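Local coordinates for MobB protein homolog (Geobacillus stearothermophilus, PDB 1XJC) that is of unknown function but, as a MobB homolog with a P-loop NTPase fold, probably binds a nucleotide in connection with molybdopterin guanine dinucleotide synthesis, at residues W7-Y12 with V113-S118; I131-A136 with A145-S150. All coordinates share one frame; numbering follows the deposited sequence.

Contact 1 of 2, residues W7-Y12 with V113-S118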
ATOM      1  N   TRP A   7      -5.208   2.947  -0.083  1.00 22.99           N
ATOM      2  CA  TRP A   7      -3.959   3.597   0.303  1.00 21.37           C
ATOM      3  C   TRP A   7      -2.792   2.917  -0.399  1.00 20.70           C
ATOM      4  O   TRP A   7      -2.789   1.704  -0.567  1.00 20.77           O
ATOM      5  CB  TRP A   7      -3.730   3.522   1.818  1.00 20.95           C
ATOM      6  CG  TRP A   7      -4.531   4.526   2.596  1.00 21.89           C
ATOM      7  CD1 TRP A   7      -5.877   4.516   2.806  1.00 21.30           C
ATOM      8  CD2 TRP A   7      -4.025   5.698   3.251  1.00 21.23           C
ATOM      9  NE1 TRP A   7      -6.246   5.615   3.552  1.00 22.94           N
ATOM     10  CE2 TRP A   7      -5.128   6.356   3.839  1.00 22.19           C
ATOM     11  CE3 TRP A   7      -2.747   6.252   3.395  1.00 20.92           C
ATOM     12  CZ2 TRP A   7      -4.992   7.550   4.567  1.00 22.42           C
ATOM     13  CZ3 TRP A   7      -2.606   7.441   4.117  1.00 21.92           C
ATOM     14  CH2 TRP A   7      -3.726   8.077   4.693  1.00 22.75           C
ATOM     15  N   GLN A   8      -1.790   3.698  -0.786  1.00 18.98           N
ATOM     16  CA  GLN A   8      -0.643   3.135  -1.461  1.00 19.00           C
ATOM     17  C   GLN A   8       0.622   3.139  -0.619  1.00 19.27           C
ATOM     18  O   GLN A   8       0.840   4.012   0.231  1.00 19.47           O
ATOM     19  CB  GLN A   8      -0.366   3.899  -2.746  1.00 19.89           C
ATOM     20  CG  GLN A   8      -1.373   3.678  -3.844  1.00 22.00           C
ATOM     21  CD  GLN A   8      -1.091   4.545  -5.043  1.00 21.38           C
ATOM     22  OE1 GLN A   8      -0.132   4.300  -5.793  1.00 24.91           O
ATOM     23  NE2 GLN A   8      -1.908   5.577  -5.232  1.00 20.59           N
ATOM     24  N   VAL A   9       1.461   2.149  -0.876  1.00 19.22           N
ATOM     25  CA  VAL A   9       2.740   2.016  -0.203  1.00 18.67           C
ATOM     26  C   VAL A   9       3.735   2.010  -1.354  1.00 19.85           C
ATOM     27  O   VAL A   9       3.717   1.106  -2.197  1.00 20.07           O
ATOM     28  CB  VAL A   9       2.818   0.699   0.598  1.00 18.21           C
ATOM     29  CG1 VAL A   9       4.265   0.470   1.088  1.00 16.79           C
ATOM     30  CG2 VAL A   9       1.848   0.760   1.794  1.00 16.39           C
ATOM     31  N   VAL A  10       4.572   3.042  -1.426  1.00 20.99           N
ATOM     32  CA  VAL A  10       5.552   3.140  -2.507  1.00 21.87           C
ATOM     33  C   VAL A  10       6.989   3.226  -1.998  1.00 22.42           C
ATOM     34  O   VAL A  10       7.255   3.791  -0.926  1.00 22.98           O
ATOM     35  CB  VAL A  10       5.269   4.375  -3.408  1.00 22.33           C
ATOM     36  CG1 VAL A  10       3.884   4.246  -4.034  1.00 22.47           C
ATOM     37  CG2 VAL A  10       5.352   5.669  -2.583  1.00 24.00           C
ATOM     38  N   GLY A  11       7.912   2.665  -2.778  1.00 22.17           N
ATOM     39  CA  GLY A  11       9.313   2.682  -2.410  1.00 21.90           C
ATOM     40  C   GLY A  11      10.112   1.700  -3.251  1.00 22.90           C
ATOM     41  O   GLY A  11       9.547   0.793  -3.887  1.00 22.54           O
ATOM     42  N   TYR A  12      11.428   1.874  -3.252  1.00 22.99           N
ATOM     43  CA  TYR A  12      12.309   1.007  -4.018  1.00 23.56           C
ATOM     44  C   TYR A  12      12.558  -0.311  -3.284  1.00 23.44           C
ATOM     45  O   TYR A  12      12.034  -0.533  -2.184  1.00 21.51           O
ATOM     46  CB  TYR A  12      13.611   1.757  -4.304  1.00 24.55           C
ATOM     47  CG  TYR A  12      13.381   2.977  -5.185  1.00 28.00           C
ATOM     48  CD1 TYR A  12      12.913   2.830  -6.494  1.00 29.97           C
ATOM     49  CD2 TYR A  12      13.581   4.275  -4.700  1.00 28.02           C
ATOM     50  CE1 TYR A  12      12.648   3.944  -7.298  1.00 31.57           C
ATOM     51  CE2 TYR A  12      13.320   5.394  -5.492  1.00 29.09           C
ATOM     52  CZ  TYR A  12      12.855   5.222  -6.789  1.00 30.90           C
ATOM     53  OH  TYR A  12      12.607   6.313  -7.594  1.00 32.90           O
ATOM     54  N   VAL A 113       1.971   6.298   1.435  1.00 19.04           N
ATOM     55  CA  VAL A 113       3.052   6.347   2.395  1.00 18.65           C
ATOM     56  C   VAL A 113       4.295   6.054   1.553  1.00 19.35           C
ATOM     57  O   VAL A 113       4.323   5.090   0.789  1.00 17.68           O
ATOM     58  CB  VAL A 113       2.904   5.271   3.481  1.00 18.18           C
ATOM     59  CG1 VAL A 113       4.150   5.302   4.404  1.00 15.68           C
ATOM     60  CG2 VAL A 113       1.605   5.511   4.278  1.00 16.36           C
ATOM     61  N   VAL A 114       5.313   6.893   1.674  1.00 19.96           N
ATOM     62  CA  VAL A 114       6.522   6.703   0.898  1.00 19.56           C
ATOM     63  C   VAL A 114       7.632   6.155   1.802  1.00 20.65           C
ATOM     64  O   VAL A 114       7.903   6.715   2.880  1.00 21.45           O
ATOM     65  CB  VAL A 114       6.983   8.051   0.270  1.00 20.29           C
ATOM     66  CG1 VAL A 114       8.270   7.838  -0.539  1.00 19.68           C
ATOM     67  CG2 VAL A 114       5.867   8.641  -0.622  1.00 18.75           C
ATOM     68  N   LEU A 115       8.245   5.051   1.380  1.00 19.89           N
ATOM     69  CA  LEU A 115       9.339   4.440   2.124  1.00 20.97           C
ATOM     70  C   LEU A 115      10.639   4.783   1.402  1.00 21.82           C
ATOM     71  O   LEU A 115      10.754   4.623   0.172  1.00 21.50           O
ATOM     72  CB  LEU A 115       9.153   2.923   2.219  1.00 21.28           C
ATOM     73  CG  LEU A 115       8.103   2.565   3.281  1.00 20.59           C
ATOM     74  CD1 LEU A 115       6.919   1.934   2.620  1.00 21.77           C
ATOM     75  CD2 LEU A 115       8.707   1.635   4.334  1.00 20.46           C
ATOM     76  N   VAL A 116      11.612   5.279   2.159  1.00 22.25           N
ATOM     77  CA  VAL A 116      12.879   5.680   1.568  1.00 23.41           C
ATOM     78  C   VAL A 116      14.075   5.162   2.353  1.00 24.11           C
ATOM     79  O   VAL A 116      14.093   5.215   3.585  1.00 22.69           O
ATOM     80  CB  VAL A 116      12.981   7.240   1.462  1.00 23.66           C
ATOM     81  CG1 VAL A 116      11.807   7.798   0.621  1.00 24.81           C
ATOM     82  CG2 VAL A 116      12.967   7.866   2.836  1.00 23.09           C
ATOM     83  N   ARG A 117      15.079   4.674   1.628  1.00 24.55           N
ATOM     84  CA  ARG A 117      16.293   4.170   2.263  1.00 25.00           C
ATOM     85  C   ARG A 117      17.288   5.305   2.461  1.00 25.55           C
ATOM     86  O   ARG A 117      18.163   5.244   3.331  1.00 25.18           O
ATOM     87  CB  ARG A 117      16.953   3.109   1.376  1.00 22.14           C
ATOM     88  CG  ARG A 117      16.027   1.974   0.967  1.00 23.26           C
ATOM     89  CD  ARG A 117      16.609   1.212  -0.223  1.00 25.78           C
ATOM     90  NE  ARG A 117      16.771   2.086  -1.390  1.00 27.87           N
ATOM     91  CZ  ARG A 117      17.078   1.661  -2.617  1.00 28.20           C
ATOM     92  NH1 ARG A 117      17.262   0.362  -2.858  1.00 29.19           N
ATOM     93  NH2 ARG A 117      17.202   2.537  -3.606  1.00 28.25           N
ATOM     94  N   SER A 118      17.123   6.360   1.676  1.00 26.81           N
ATOM     95  CA  SER A 118      18.078   7.461   1.700  1.00 28.35           C
ATOM     96  C   SER A 118      17.508   8.778   1.191  1.00 29.64           C
ATOM     97  O   SER A 118      16.389   8.840   0.683  1.00 29.77           O
ATOM     98  CB  SER A 118      19.244   7.087   0.795  1.00 27.96           C
ATOM     99  OG  SER A 118      18.745   6.847  -0.518  1.00 26.58           O
TER
HETATM  100  O   HOH W   1      12.612   3.784  -1.539  1.00 14.74           O

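Contact 2 of 2, residues I131-A136 with A145-S150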
ATOM      1  N   ILE A 131       1.143  12.364  -1.101  1.00 20.38           N
ATOM      2  CA  ILE A 131       1.981  11.733  -0.074  1.00 20.42           C
ATOM      3  C   ILE A 131       1.469  12.150   1.308  1.00 20.48           C
ATOM      4  O   ILE A 131       1.334  13.339   1.575  1.00 20.98           O
ATOM      5  CB  ILE A 131       3.467  12.177  -0.197  1.00 20.04           C
ATOM      6  CG1 ILE A 131       4.062  11.623  -1.495  1.00 18.85           C
ATOM      7  CG2 ILE A 131       4.297  11.656   1.010  1.00 17.62           C
ATOM      8  CD1 ILE A 131       5.438  12.221  -1.812  1.00 17.34           C
ATOM      9  N   ARG A 132       1.182  11.187   2.182  1.00 19.50           N
ATOM     10  CA  ARG A 132       0.699  11.516   3.522  1.00 19.91           C
ATOM     11  C   ARG A 132       1.753  11.327   4.617  1.00 20.44           C
ATOM     12  O   ARG A 132       1.666  11.938   5.686  1.00 21.50           O
ATOM     13  CB  ARG A 132      -0.535  10.676   3.873  1.00 20.18           C
ATOM     14  CG  ARG A 132      -1.705  10.818   2.890  1.00 20.72           C
ATOM     15  CD  ARG A 132      -2.137  12.287   2.778  1.00 22.87           C
ATOM     16  NE  ARG A 132      -3.265  12.473   1.868  1.00 25.43           N
ATOM     17  CZ  ARG A 132      -4.530  12.198   2.179  1.00 26.77           C
ATOM     18  NH1 ARG A 132      -4.825  11.726   3.382  1.00 26.80           N
ATOM     19  NH2 ARG A 132      -5.500  12.385   1.284  1.00 27.58           N
ATOM     20  N   ALA A 133       2.734  10.473   4.369  1.00 19.84           N
ATOM     21  CA  ALA A 133       3.770  10.207   5.361  1.00 19.45           C
ATOM     22  C   ALA A 133       4.931   9.534   4.694  1.00 20.51           C
ATOM     23  O   ALA A 133       4.790   8.972   3.599  1.00 20.82           O
ATOM     24  CB  ALA A 133       3.235   9.299   6.485  1.00 17.74           C
ATOM     25  N   VAL A 134       6.072   9.597   5.373  1.00 20.81           N
ATOM     26  CA  VAL A 134       7.320   9.005   4.925  1.00 20.09           C
ATOM     27  C   VAL A 134       7.851   8.144   6.064  1.00 20.21           C
ATOM     28  O   VAL A 134       7.798   8.554   7.232  1.00 19.55           O
ATOM     29  CB  VAL A 134       8.399  10.084   4.631  1.00 20.88           C
ATOM     30  CG1 VAL A 134       9.703   9.403   4.129  1.00 19.82           C
ATOM     31  CG2 VAL A 134       7.879  11.100   3.592  1.00 19.93           C
ATOM     32  N   ILE A 135       8.328   6.946   5.733  1.00 19.11           N
ATOM     33  CA  ILE A 135       8.927   6.060   6.718  1.00 19.32           C
ATOM     34  C   ILE A 135      10.316   5.831   6.127  1.00 20.88           C
ATOM     35  O   ILE A 135      10.447   5.382   4.987  1.00 21.03           O
ATOM     36  CB  ILE A 135       8.122   4.752   6.869  1.00 18.89           C
ATOM     37  CG1 ILE A 135       6.719   5.078   7.416  1.00 16.88           C
ATOM     38  CG2 ILE A 135       8.872   3.778   7.786  1.00 17.70           C
ATOM     39  CD1 ILE A 135       5.760   3.866   7.545  1.00 16.24           C
ATOM     40  N   ALA A 136      11.357   6.148   6.896  1.00 21.62           N
ATOM     41  CA  ALA A 136      12.713   6.076   6.366  1.00 21.67           C
ATOM     42  C   ALA A 136      13.752   5.354   7.194  1.00 22.55           C
ATOM     43  O   ALA A 136      13.555   5.113   8.385  1.00 23.07           O
ATOM     44  CB  ALA A 136      13.203   7.495   6.100  1.00 21.76           C
ATOM     45  N   ALA A 145       7.020  18.512   4.270  1.00 48.85           N
ATOM     46  CA  ALA A 145       5.608  18.808   4.516  1.00 46.56           C
ATOM     47  C   ALA A 145       4.821  17.622   5.048  1.00 44.61           C
ATOM     48  O   ALA A 145       3.599  17.705   5.198  1.00 45.90           O
ATOM     49  CB  ALA A 145       4.951  19.319   3.235  1.00 46.71           C
ATOM     50  N   HIS A 146       5.508  16.522   5.344  1.00 40.90           N
ATOM     51  CA  HIS A 146       4.827  15.333   5.846  1.00 36.38           C
ATOM     52  C   HIS A 146       5.543  14.724   7.038  1.00 32.14           C
ATOM     53  O   HIS A 146       6.758  14.840   7.162  1.00 31.66           O
ATOM     54  CB  HIS A 146       4.739  14.281   4.741  1.00 37.59           C
ATOM     55  CG  HIS A 146       4.356  14.841   3.410  1.00 38.38           C
ATOM     56  ND1 HIS A 146       3.116  15.389   3.161  1.00 38.20           N
ATOM     57  CD2 HIS A 146       5.067  14.975   2.266  1.00 38.57           C
ATOM     58  CE1 HIS A 146       3.079  15.839   1.920  1.00 39.93           C
ATOM     59  NE2 HIS A 146       4.250  15.600   1.354  1.00 40.31           N
ATOM     60  N   PRO A 147       4.796  14.065   7.932  1.00 28.56           N
ATOM     61  CA  PRO A 147       5.478  13.464   9.077  1.00 26.57           C
ATOM     62  C   PRO A 147       6.433  12.380   8.573  1.00 25.01           C
ATOM     63  O   PRO A 147       6.163  11.718   7.559  1.00 24.34           O
ATOM     64  CB  PRO A 147       4.331  12.895   9.918  1.00 25.98           C
ATOM     65  CG  PRO A 147       3.229  12.681   8.925  1.00 26.91           C
ATOM     66  CD  PRO A 147       3.337  13.886   8.025  1.00 27.19           C
ATOM     67  N   VAL A 148       7.560  12.235   9.260  1.00 22.40           N
ATOM     68  CA  VAL A 148       8.554  11.234   8.898  1.00 21.55           C
ATOM     69  C   VAL A 148       8.750  10.349  10.125  1.00 22.42           C
ATOM     70  O   VAL A 148       8.918  10.861  11.249  1.00 23.08           O
ATOM     71  CB  VAL A 148       9.926  11.874   8.529  1.00 21.43           C
ATOM     72  CG1 VAL A 148      10.938  10.770   8.137  1.00 19.36           C
ATOM     73  CG2 VAL A 148       9.746  12.893   7.395  1.00 21.55           C
ATOM     74  N   PHE A 149       8.718   9.035   9.914  1.00 20.58           N
ATOM     75  CA  PHE A 149       8.903   8.071  11.000  1.00 19.64           C
ATOM     76  C   PHE A 149      10.076   7.151  10.635  1.00 20.07           C
ATOM     77  O   PHE A 149      10.447   6.993   9.463  1.00 20.62           O
ATOM     78  CB  PHE A 149       7.671   7.155  11.181  1.00 19.19           C
ATOM     79  CG  PHE A 149       6.360   7.869  11.443  1.00 19.66           C
ATOM     80  CD1 PHE A 149       5.914   8.095  12.748  1.00 18.32           C
ATOM     81  CD2 PHE A 149       5.537   8.257  10.375  1.00 19.44           C
ATOM     82  CE1 PHE A 149       4.671   8.685  12.990  1.00 20.39           C
ATOM     83  CE2 PHE A 149       4.292   8.850  10.600  1.00 19.19           C
ATOM     84  CZ  PHE A 149       3.853   9.067  11.906  1.00 20.47           C
ATOM     85  N   SER A 150      10.646   6.528  11.647  1.00 19.58           N
ATOM     86  CA  SER A 150      11.701   5.564  11.427  1.00 18.20           C
ATOM     87  C   SER A 150      10.972   4.257  11.113  1.00 18.59           C
ATOM     88  O   SER A 150       9.909   3.969  11.686  1.00 18.20           O
ATOM     89  CB  SER A 150      12.532   5.370  12.702  1.00 17.04           C
ATOM     90  OG  SER A 150      13.184   4.108  12.679  1.00 16.47           O
TER

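Contact 1 of 2, residues W7-Y12 with V113-S118
Val-10 sits at the middle of the pairing between 7-12 and 113-118, gripping the neighbouring strand with both of its backbone polar atoms. Its N donates to Val-113 O at 3.0 Å, and its O receives Leu-115 N; the preceding link, Val-113 N to Gln-8 O, is bent further at the acceptor, with the donor tilted 20° from the carbonyl plane. The strand axes diverge by only 10°, and beyond the third bond the pairing is continued by solvent: one water accepts from Tyr-12 N at 2.8 Å and donates to Leu-115 O at 2.7 Å.

Apolar packing follows on both faces of the sheet. On one, Val-9 CG1, anti to its backbone N (chi1 170°), meets Leu-115 CD1 at 3.4 Å, closer than usual for two carbons; helix 17-30 lies on this face. On the other, Val-10 CG2 touches Val-114 CG2 at 3.6 Å, next to helix 119-125.

Beyond the strands, Arg-117 crosses Tyr-12 at about a right angle and lays one face of its guanidinium, offset toward the rim, against Tyr-12 CB, 3.7 Å from NH2, while NE forms a salt bridge with Asp-121. Tyr-12 OH is hydrogen-bonded to Ser-124 OG.

Gly-11, whose O accepts from Lys-17 NZ, belongs to a strand-loop-helix sequence consistent with a Walker A motif, and two parallel central strands beside such a loop are characteristic of the P-loop NTPase fold.

Contact 2 of 2, residues I131-A136 with A145-S150
Ile-131 and His-146 cross at about a right angle, and the imidazole receives two kinds of contact from the isoleucine. Ile-131 CG2, placed anti to its backbone N, reaches over the ring in a CH-pi contact 4.0 Å from the centroid and 24° off the normal. Ile-131 O lies over the same face but toward the rim, 3.1 Å from CE1, a close approach to the ring rather than a hydrogen bond to it. Ala-145 CB covers the opposite face above the centre, so the imidazole is sandwiched.

Further along, Pro-147 turns its CG toward Ala-133 CB and its CD toward Arg-132 O, at 3.5 Å. From here the backbones pair as parallel strands, the outer step of the Rossmann-like sheet of P-loop NTPases, in which 148-150 is the edge strand on one side within this chain. Val-134 is held at both N and O, by Pro-147 O and Phe-149 N, and Ala-136 N donates to Phe-149 O at 2.9 Å.

Val-134 and Val-148 share one face of this sheet, with CB of the former 4.2 Å from CG2 of the latter. Ile-135 and Phe-149 share the other, Ile-135 CG1 lying near Phe-149 CB. The phenyl ring, its CG anti to the carbonyl carbon (chi1 -57°), meets Ala-133 CB with CE2 and Val-134 O with CD2, both at its edge, near the ring plane. Helix 154-166 lies on this face, where the ring of Trp-160 meets Phe-149 with their planes about 55° apart.

Contact 1 and contact 2 are two steps of one parallel sheet, separated by the pairing of strand 112-116 with strand 131-136, and their centres are about 9 Å apart. Val-114 probably makes both polar links of this junction, its N to Ala-133 O and its O to Ile-135 N, each at 2.9 Å, while Val-116 CG2 packs against Ala-136 CB at 3.3 Å. The order thus runs from the interior outward: contact 1 has its centre about 9 Å from that of the chain, contact 2 about 14 Å. Gly-11 of the putative P-loop belongs to contact 1, whereas contact 2 comes near that loop through Ile-135, without touching it.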